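PDB 4DMI: capsid Protein from Unidentified, which is a phage capsid protein that assembles as a pentamer and probably helps to build the protein shell around the viral genome. Local coordinates for residues B[68-73]-B[158-163]; B[76-81]-B[148-153]; B[101-106]-B[115-120]. One frame throughout, in Å; residues are numbered along the deposited sequence. Where two conformers were deposited one is given.

Interaction 1. Residues B[68-73]-B[158-163]; sequences DFDVEN and RVQGIA. With NA (sodium ion), chain H.
Arg158 serves two carboxylates of the facing strand at once, and it meets them in different ways. Asp70 is approached through the guanidinium edge: NH1 of Arg158 donates to OD1 of Asp70 at 3.0 Å, with that oxygen in the guanidinium plane. The carboxylate itself is turned 61° against the guanidinium, and OD1 is reached from above its own plane. Its opposite face receives Gln160, whose NE2 donates to Asp70 OD1 at 2.9 Å. The Gln160 side chain runs beside that of Asp70 and points the same way, while its amide stands almost perpendicular to the carboxylate. Two donors thus grip one oxygen from opposite faces, which limits rotation of the acid group.

Glu72 instead uses the face of the guanidinium. Its CB lies over the centre, 3.8 Å above the plane, and its OE1 is 3.4 Å from Arg158 NH2, a pairing of charges to which no N-H points. Glu72 OE2 binds the sodium ion at 2.0 Å. Two waters, Ala155 O and Glu96 of a neighbouring subunit are further ligands, and the same Glu96 accepts a bond from Arg158 NE.

The other side of the sheet is apolar. A chi1 of 51° sets Phe69 CG between backbone N and carbonyl carbon, and the ring covers Gly161, whose CA is 3.9 Å from the ring centroid in a CH-pi contact. Val159 CG1 touches Phe69 CE2 at 3.9 Å.

Phe69 with Gly161 and Val71 with Val159 are hydrogen-bonded antiparallel pairs. The cross-strand aromatic-glycine pair on one face and the salt-bridge network on the other join what would be the first and last strands of a viral jelly roll, beside an intersubunit sodium site.

Interaction 2. Residues B[76-81]-B[148-153]; sequences TTIANT and LQARSN
The Gln149 amide turns its OE1 to Thr77 through one water. That water donates to Gln149 OE1 at 2.8 Å and is also hydrogen-bonded to Thr77 OG1. The other end of the amide, NE2, turns to Glu105 of the next strand, so the group is held at both ends. A second flat group is the peptide joining Gln149 to Ala150. Over one of its faces sits the methyl CD1 of Ile78, almost straight above Gln149 C at 3.9 Å, while its N-H runs to Thr76 O.

Ile78 puts CG1 anti to its carbonyl carbon (chi1 -62°), and its two branches then divide the work. CD1 reaches the CB of Ala150 at 4.1 Å, whereas CG2 meets Leu148 CD2 at 4.0 Å, the two side chains crossing at a slant. Ile78 CB itself rests 3.5 Å from Leu148 O.

That carbonyl oxygen is the hinge of the contact. Ile78 N donates to Leu148 O at 2.8 Å. Ala79 N donates to Leu148 O as well, at 3.2 Å, which makes a classic beta bulge in which two residues face one. The extra residue shifts the register by one between Thr77 and Ala79, and the chain turns a corner at Ile78. Before it, Thr76 and Ala150 form a regular hydrogen-bonded antiparallel pair; after it, Leu148 N returns a bond to Ala79 O.

In jelly-roll terms strands 74-77 and 147-152 would correspond to C and H. Ile78 packs inward on Ile67 and Phe69 of strand 67-72 and on Ala163 of strand 158-167. Ala150 lies against Val71, Val159 and Ile104, while strand 102-107 pairs with the far side of strand 147-152.

Interaction 3. Residues B[101-106]-B[115-120]; sequences IAVIEV and LANNRI
Ile104 and Ala116 lie at the heart of a bulged antiparallel hairpin, a buried contact between consecutive strands 102-107 and 112-121. Ile104 O accepts from Leu115 N at 2.8 Å and only weakly from Ala116 N, which makes a classic beta bulge; Ile104 N answers with a bond to Ala116 O. Their side chains pack CB to CB at 4.0 Å, and Val106 CG1 touches Leu115 CD2 at 4.1 Å. The strands would correspond to E and F of a jelly roll, with Phe136 of strand 133-142 covering both Ile104 and Ala116.

Toward the open end of the hairpin a side chain stands in for the backbone. A chi1 of 73° sets Asn118 CG between the backbone N and the carbonyl carbon; from there OD1 accepts from Ala102 N at 2.9 Å. The N-H aims almost straight at the oxygen, yet the donor sits 67° above the amide carbonyl plane. Asn118 centres an Asx turn in which Asn117 OD1 accepts from Arg119 N. The guanidinium of Arg119 lies flat on Ile101, whose CG1 is 3.5 Å above its centre, while NH1 bonds Ser98 O. Asn117 packs on Gln160 of a neighbouring subunit.

If the strands are read as a jelly roll, interaction 1 lies in one sheet and interactions 2 and 3 in the facing one. Their centres are 9 Å (1 and 2), 12 Å (1 and 3) and 11 Å (2 and 3) apart. Val159 of interaction 1 packs across to them, its CG1 lying 3.6 Å from Ala150 CB and 3.7 Å from Ile104 CD1. Strands 147-152 and 102-107 are neighbours, and Asn153 OD1 to Ile101 N, 2.7 Å, joins interactions 2 and 3. The sodium ion belongs to interaction 1; the side chain of Ala102 stays about 11 Å from it. The side chain of Thr76 is about 14 Å from the sodium ion.

Interaction 1. Residues B[68-73]-B[158-163]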
loop_
_atom_site.group_PDB
_atom_site.type_symbol
_atom_site.label_atom_id
_atom_site.label_comp_id
_atom_site.label_asym_id
_atom_site.label_seq_id
_atom_site.Cartn_x
_atom_site.Cartn_y
_atom_site.Cartn_z
ATOM N N ASP B 68 -4.118 -23.760 -4.504
ATOM C CA ASP B 68 -5.237 -23.600 -3.585
ATOM C C ASP B 68 -5.131 -24.589 -2.430
ATOM O O ASP B 68 -4.750 -25.748 -2.621
ATOM C CB ASP B 68 -6.568 -23.779 -4.323
ATOM C CG ASP B 68 -6.685 -25.127 -5.025
ATOM O OD1 ASP B 68 -5.777 -25.511 -5.789
ATOM O OD2 ASP B 68 -7.707 -25.821 -4.816
ATOM N N PHE B 69 -5.446 -24.138 -1.224
ATOM C CA PHE B 69 -5.403 -25.028 -0.064
ATOM C C PHE B 69 -6.564 -24.768 0.903
ATOM O O PHE B 69 -7.056 -23.644 1.029
ATOM C CB PHE B 69 -4.035 -24.992 0.656
ATOM C CG PHE B 69 -3.558 -23.604 1.000
ATOM C CD1 PHE B 69 -2.831 -22.858 0.076
ATOM C CD2 PHE B 69 -3.860 -23.038 2.229
ATOM C CE1 PHE B 69 -2.402 -21.569 0.376
ATOM C CE2 PHE B 69 -3.425 -21.751 2.553
ATOM C CZ PHE B 69 -2.706 -21.011 1.623
ATOM N N ASP B 70 -6.996 -25.849 1.554
ATOM C CA ASP B 70 -8.082 -25.844 2.519
ATOM C C ASP B 70 -7.747 -26.999 3.458
ATOM O O ASP B 70 -8.073 -28.159 3.192
ATOM C CB ASP B 70 -9.422 -26.056 1.801
ATOM C CG ASP B 70 -10.626 -25.909 2.724
ATOM O OD1 ASP B 70 -10.441 -25.790 3.951
ATOM O OD2 ASP B 70 -11.766 -25.941 2.210
ATOM N N VAL B 71 -7.050 -26.668 4.540
ATOM C CA VAL B 71 -6.355 -27.658 5.347
ATOM C C VAL B 71 -6.994 -27.862 6.711
ATOM O O VAL B 71 -7.183 -26.906 7.464
ATOM C CB VAL B 71 -4.880 -27.233 5.528
ATOM C CG1 VAL B 71 -4.089 -28.273 6.330
ATOM C CG2 VAL B 71 -4.242 -26.963 4.165
ATOM N N GLU B 72 -7.320 -29.115 7.024
ATOM C CA GLU B 72 -8.005 -29.471 8.267
ATOM C C GLU B 72 -7.411 -30.775 8.787
ATOM O O GLU B 72 -7.403 -31.785 8.075
ATOM C CB GLU B 72 -9.506 -29.657 8.002
ATOM C CG GLU B 72 -10.353 -29.929 9.242
ATOM C CD GLU B 72 -11.688 -30.595 8.911
ATOM O OE1 GLU B 72 -11.676 -31.621 8.196
ATOM O OE2 GLU B 72 -12.745 -30.091 9.357
ATOM N N ASN B 73 -6.891 -30.745 10.014
ATOM C CA ASN B 73 -6.374 -31.941 10.687
ATOM C C ASN B 73 -5.311 -32.680 9.858
ATOM O O ASN B 73 -5.310 -33.915 9.762
ATOM C CB ASN B 73 -7.523 -32.875 11.075
ATOM C CG ASN B 73 -7.158 -33.826 12.203
ATOM O OD1 ASN B 73 -6.211 -33.593 12.959
ATOM N ND2 ASN B 73 -7.918 -34.905 12.323
ATOM N N ARG B 158 -9.127 -24.541 10.504
ATOM C CA ARG B 158 -8.654 -24.646 9.127
ATOM C C ARG B 158 -7.641 -23.576 8.729
ATOM O O ARG B 158 -7.562 -22.498 9.339
ATOM C CB ARG B 158 -9.836 -24.634 8.138
ATOM C CG ARG B 158 -10.719 -25.864 8.240
ATOM C CD ARG B 158 -11.711 -25.961 7.098
ATOM N NE ARG B 158 -12.521 -27.171 7.245
ATOM C CZ ARG B 158 -12.618 -28.135 6.334
ATOM N NH1 ARG B 158 -11.988 -28.031 5.171
ATOM N NH2 ARG B 158 -13.372 -29.194 6.579
ATOM N N VAL B 159 -6.854 -23.893 7.711
ATOM C CA VAL B 159 -5.988 -22.927 7.049
ATOM C C VAL B 159 -6.427 -22.911 5.599
ATOM O O VAL B 159 -6.355 -23.942 4.918
ATOM C CB VAL B 159 -4.500 -23.328 7.130
ATOM C CG1 VAL B 159 -3.624 -22.292 6.411
ATOM C CG2 VAL B 159 -4.064 -23.489 8.585
ATOM N N GLN B 160 -6.903 -21.766 5.123
ATOM C CA GLN B 160 -7.450 -21.655 3.764
ATOM C C GLN B 160 -6.780 -20.531 3.004
ATOM O O GLN B 160 -6.487 -19.481 3.563
ATOM C CB GLN B 160 -8.964 -21.415 3.810
ATOM C CG GLN B 160 -9.723 -22.555 4.461
ATOM C CD GLN B 160 -11.209 -22.297 4.573
ATOM O OE1 GLN B 160 -11.651 -21.147 4.649
ATOM N NE2 GLN B 160 -11.988 -23.367 4.591
ATOM N N GLY B 161 -6.537 -20.734 1.718
ATOM C CA GLY B 161 -5.976 -19.656 0.938
ATOM C C GLY B 161 -5.467 -20.072 -0.414
ATOM O O GLY B 161 -5.795 -21.158 -0.909
ATOM N N ILE B 162 -4.675 -19.187 -1.013
ATOM C CA ILE B 162 -4.077 -19.436 -2.313
ATOM C C ILE B 162 -2.632 -18.974 -2.298
ATOM O O ILE B 162 -2.253 -18.085 -1.529
ATOM C CB ILE B 162 -4.859 -18.723 -3.447
ATOM C CG1 ILE B 162 -4.999 -17.225 -3.164
ATOM C CG2 ILE B 162 -6.249 -19.320 -3.608
ATOM C CD1 ILE B 162 -5.753 -16.459 -4.252
ATOM N N ALA B 163 -1.824 -19.576 -3.154
ATOM C CA ALA B 163 -0.457 -19.137 -3.332
ATOM C C ALA B 163 -0.064 -19.288 -4.782
ATOM O O ALA B 163 -0.712 -20.006 -5.542
ATOM C CB ALA B 163 0.511 -19.947 -2.434
HETATM NA NA NA H . -14.166 -29.695 10.731
HETATM O O HOH W 1 -15.284 -30.085 12.629
HETATM O O HOH W 2 -14.332 -32.020 10.810
#

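Interaction 2. Residues B[76-81]-B[148-153]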
loop_
_atom_site.group_PDB
_atom_site.type_symbol
_atom_site.label_atom_id
_atom_site.label_comp_id
_atom_site.label_asym_id
_atom_site.label_seq_id
_atom_site.Cartn_x
_atom_site.Cartn_y
_atom_site.Cartn_z
ATOM N N THR B 76 -0.106 -29.821 5.114
ATOM C CA THR B 76 -0.151 -29.795 3.661
ATOM C C THR B 76 0.908 -28.869 3.082
ATOM O O THR B 76 0.970 -27.697 3.414
ATOM C CB THR B 76 -1.546 -29.389 3.173
ATOM O OG1 THR B 76 -2.476 -30.416 3.538
ATOM C CG2 THR B 76 -1.566 -29.209 1.655
ATOM N N THR B 77 1.755 -29.410 2.214
ATOM C CA THR B 77 2.752 -28.589 1.539
ATOM C C THR B 77 2.159 -27.612 0.537
ATOM O O THR B 77 1.328 -27.977 -0.297
ATOM C CB THR B 77 3.797 -29.476 0.858
ATOM O OG1 THR B 77 4.491 -30.207 1.871
ATOM C CG2 THR B 77 4.794 -28.636 0.075
ATOM N N ILE B 78 2.584 -26.356 0.631
ATOM C CA ILE B 78 2.224 -25.346 -0.349
ATOM C C ILE B 78 3.296 -25.265 -1.427
ATOM O O ILE B 78 2.989 -25.261 -2.625
ATOM C CB ILE B 78 2.014 -23.982 0.336
ATOM C CG1 ILE B 78 0.862 -24.102 1.330
ATOM C CG2 ILE B 78 1.789 -22.881 -0.713
ATOM C CD1 ILE B 78 0.709 -22.898 2.250
ATOM N N ALA B 79 4.558 -25.218 -1.014
ATOM C CA ALA B 79 5.653 -25.306 -1.968
ATOM C C ALA B 79 6.857 -25.870 -1.261
ATOM O O ALA B 79 7.013 -25.671 -0.055
ATOM C CB ALA B 79 5.973 -23.952 -2.552
ATOM N N ASN B 80 7.712 -26.577 -1.995
ATOM C CA ASN B 80 8.936 -27.124 -1.422
ATOM C C ASN B 80 10.112 -27.115 -2.389
ATOM O O ASN B 80 11.032 -27.930 -2.273
ATOM C CB ASN B 80 8.707 -28.534 -0.855
ATOM C CG ASN B 80 8.246 -29.531 -1.905
ATOM O OD1 ASN B 80 8.233 -29.243 -3.104
ATOM N ND2 ASN B 80 7.876 -30.725 -1.452
ATOM N N THR B 81 10.070 -26.195 -3.345
ATOM C CA THR B 81 11.197 -25.956 -4.237
ATOM C C THR B 81 11.538 -24.461 -4.253
ATOM O O THR B 81 10.674 -23.624 -3.961
ATOM C CB THR B 81 10.950 -26.527 -5.655
ATOM O OG1 THR B 81 9.768 -25.946 -6.213
ATOM C CG2 THR B 81 10.795 -28.034 -5.595
ATOM N N LEU B 148 7.318 -24.600 2.560
ATOM C CA LEU B 148 6.265 -23.712 3.041
ATOM C C LEU B 148 5.020 -24.573 3.163
ATOM O O LEU B 148 4.651 -25.274 2.210
ATOM C CB LEU B 148 6.027 -22.585 2.041
ATOM C CG LEU B 148 4.837 -21.655 2.274
ATOM C CD1 LEU B 148 5.028 -20.820 3.536
ATOM C CD2 LEU B 148 4.652 -20.781 1.047
ATOM N N GLN B 149 4.374 -24.543 4.326
ATOM C CA GLN B 149 3.244 -25.441 4.577
ATOM C C GLN B 149 2.120 -24.818 5.400
ATOM O O GLN B 149 2.309 -23.830 6.111
ATOM C CB GLN B 149 3.744 -26.737 5.243
ATOM C CG GLN B 149 4.295 -26.516 6.652
ATOM C CD GLN B 149 5.027 -27.727 7.224
ATOM O OE1 GLN B 149 5.463 -28.618 6.492
ATOM N NE2 GLN B 149 5.151 -27.765 8.546
ATOM N N ALA B 150 0.936 -25.400 5.264
ATOM C CA ALA B 150 -0.218 -25.051 6.084
ATOM C C ALA B 150 -0.449 -26.238 7.002
ATOM O O ALA B 150 -0.418 -27.390 6.561
ATOM C CB ALA B 150 -1.419 -24.830 5.208
ATOM N N ARG B 151 -0.689 -25.974 8.275
ATOM C CA ARG B 151 -0.900 -27.056 9.220
ATOM C C ARG B 151 -2.061 -26.761 10.161
ATOM O O ARG B 151 -2.119 -25.693 10.780
ATOM C CB ARG B 151 0.378 -27.312 10.024
ATOM C CG ARG B 151 0.246 -28.426 11.049
ATOM C CD ARG B 151 1.597 -28.785 11.648
ATOM N NE ARG B 151 2.186 -27.675 12.395
ATOM C CZ ARG B 151 2.011 -27.474 13.697
ATOM N NH1 ARG B 151 1.257 -28.303 14.410
ATOM N NH2 ARG B 151 2.596 -26.446 14.289
ATOM N N SER B 152 -2.989 -27.708 10.244
ATOM C CA SER B 152 -4.053 -27.714 11.241
ATOM C C SER B 152 -3.946 -29.005 12.031
ATOM O O SER B 152 -3.835 -30.088 11.438
ATOM C CB SER B 152 -5.422 -27.663 10.568
ATOM O OG SER B 152 -6.414 -28.193 11.438
ATOM N N ASN B 153 -3.965 -28.919 13.358
ATOM C CA ASN B 153 -3.778 -30.122 14.179
ATOM C C ASN B 153 -5.082 -30.708 14.694
ATOM O O ASN B 153 -5.074 -31.612 15.531
ATOM C CB ASN B 153 -2.848 -29.837 15.364
ATOM C CG ASN B 153 -3.534 -29.045 16.468
ATOM O OD1 ASN B 153 -4.578 -28.427 16.254
ATOM N ND2 ASN B 153 -2.948 -29.069 17.659
HETATM O O HOH W 3 4.223 -30.362 4.645
#

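Interaction 3. Residues B[101-106]-B[115-120]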
loop_
_atom_site.group_PDB
_atom_site.type_symbol
_atom_site.label_atom_id
_atom_site.label_comp_id
_atom_site.label_asym_id
_atom_site.label_seq_id
_atom_site.Cartn_x
_atom_site.Cartn_y
_atom_site.Cartn_z
ATOM N N ILE B 101 -4.569 -25.717 16.676
ATOM C CA ILE B 101 -3.561 -24.947 15.954
ATOM C C ILE B 101 -3.845 -24.926 14.461
ATOM O O ILE B 101 -4.068 -25.974 13.861
ATOM C CB ILE B 101 -2.177 -25.576 16.169
ATOM C CG1 ILE B 101 -1.826 -25.556 17.658
ATOM C CG2 ILE B 101 -1.115 -24.874 15.320
ATOM C CD1 ILE B 101 -0.529 -26.291 18.000
ATOM N N ALA B 102 -3.837 -23.732 13.872
ATOM C CA ALA B 102 -3.954 -23.544 12.429
ATOM C C ALA B 102 -2.948 -22.484 12.023
ATOM O O ALA B 102 -3.087 -21.311 12.394
ATOM C CB ALA B 102 -5.354 -23.111 12.064
ATOM N N VAL B 103 -1.912 -22.891 11.298
ATOM C CA VAL B 103 -0.795 -21.996 11.019
ATOM C C VAL B 103 -0.279 -22.103 9.599
ATOM O O VAL B 103 -0.499 -23.111 8.907
ATOM C CB VAL B 103 0.407 -22.247 11.973
ATOM C CG1 VAL B 103 0.038 -21.937 13.425
ATOM C CG2 VAL B 103 0.929 -23.677 11.838
ATOM N N ILE B 104 0.401 -21.049 9.165
ATOM C CA ILE B 104 1.301 -21.123 8.021
ATOM C C ILE B 104 2.693 -21.148 8.611
ATOM O O ILE B 104 3.027 -20.349 9.482
ATOM C CB ILE B 104 1.177 -19.880 7.119
ATOM C CG1 ILE B 104 -0.213 -19.837 6.466
ATOM C CG2 ILE B 104 2.273 -19.872 6.050
ATOM C CD1 ILE B 104 -0.411 -20.853 5.312
ATOM N N GLU B 105 3.536 -22.079 8.147
ATOM C CA GLU B 105 4.905 -22.145 8.644
ATOM C C GLU B 105 5.908 -22.548 7.576
ATOM O O GLU B 105 5.580 -23.219 6.595
ATOM C CB GLU B 105 5.009 -23.090 9.846
ATOM C CG GLU B 105 4.668 -24.533 9.525
ATOM C CD GLU B 105 4.386 -25.348 10.767
ATOM O OE1 GLU B 105 4.322 -24.740 11.855
ATOM O OE2 GLU B 105 4.236 -26.589 10.651
ATOM N N VAL B 106 7.156 -22.131 7.792
ATOM C CA VAL B 106 8.255 -22.503 6.913
ATOM C C VAL B 106 9.223 -23.354 7.729
ATOM O O VAL B 106 9.409 -23.120 8.921
ATOM C CB VAL B 106 8.942 -21.266 6.285
ATOM C CG1 VAL B 106 9.449 -20.300 7.348
ATOM C CG2 VAL B 106 10.074 -21.691 5.355
ATOM N N LEU B 115 4.628 -18.304 10.411
ATOM C CA LEU B 115 4.501 -17.019 9.718
ATOM C C LEU B 115 3.115 -16.401 9.904
ATOM O O LEU B 115 2.936 -15.197 9.723
ATOM C CB LEU B 115 4.795 -17.177 8.223
ATOM C CG LEU B 115 6.150 -17.781 7.873
ATOM C CD1 LEU B 115 6.310 -17.772 6.355
ATOM C CD2 LEU B 115 7.284 -17.013 8.566
ATOM N N ALA B 116 2.138 -17.223 10.278
ATOM C CA ALA B 116 0.781 -16.770 10.574
ATOM C C ALA B 116 0.211 -17.666 11.660
ATOM O O ALA B 116 0.204 -18.887 11.508
ATOM C CB ALA B 116 -0.091 -16.811 9.322
ATOM N N ASN B 117 -0.230 -17.061 12.765
ATOM C CA ASN B 117 -0.623 -17.784 13.977
ATOM C C ASN B 117 -2.096 -17.535 14.334
ATOM O O ASN B 117 -2.557 -16.384 14.315
ATOM C CB ASN B 117 0.296 -17.333 15.126
ATOM C CG ASN B 117 0.255 -18.260 16.328
ATOM O OD1 ASN B 117 -0.746 -18.935 16.593
ATOM N ND2 ASN B 117 1.351 -18.278 17.079
ATOM N N ASN B 118 -2.847 -18.596 14.642
ATOM C CA ASN B 118 -4.283 -18.446 14.902
ATOM C C ASN B 118 -4.686 -18.267 16.367
ATOM O O ASN B 118 -5.818 -17.868 16.650
ATOM C CB ASN B 118 -5.057 -19.647 14.362
ATOM C CG ASN B 118 -4.847 -20.891 15.203
ATOM O OD1 ASN B 118 -3.705 -21.279 15.498
ATOM N ND2 ASN B 118 -5.943 -21.497 15.634
ATOM N N ARG B 119 -3.791 -18.603 17.300
ATOM C CA ARG B 119 -4.183 -18.693 18.711
ATOM C C ARG B 119 -3.915 -17.365 19.404
ATOM O O ARG B 119 -2.930 -17.192 20.124
ATOM C CB ARG B 119 -3.464 -19.859 19.410
ATOM C CG ARG B 119 -3.956 -21.230 18.938
ATOM C CD ARG B 119 -3.347 -22.362 19.754
ATOM N NE ARG B 119 -1.905 -22.462 19.556
ATOM C CZ ARG B 119 -1.122 -23.319 20.203
ATOM N NH1 ARG B 119 -1.644 -24.146 21.108
ATOM N NH2 ARG B 119 0.180 -23.353 19.951
ATOM N N ILE B 120 -4.831 -16.431 19.192
ATOM C CA ILE B 120 -4.584 -15.027 19.495
ATOM C C ILE B 120 -5.669 -14.368 20.351
ATOM O O ILE B 120 -5.407 -13.336 20.967
ATOM C CB ILE B 120 -4.380 -14.246 18.163
ATOM C CG1 ILE B 120 -3.941 -12.794 18.377
ATOM C CG2 ILE B 120 -5.656 -14.277 17.315
ATOM C CD1 ILE B 120 -2.652 -12.637 19.147
#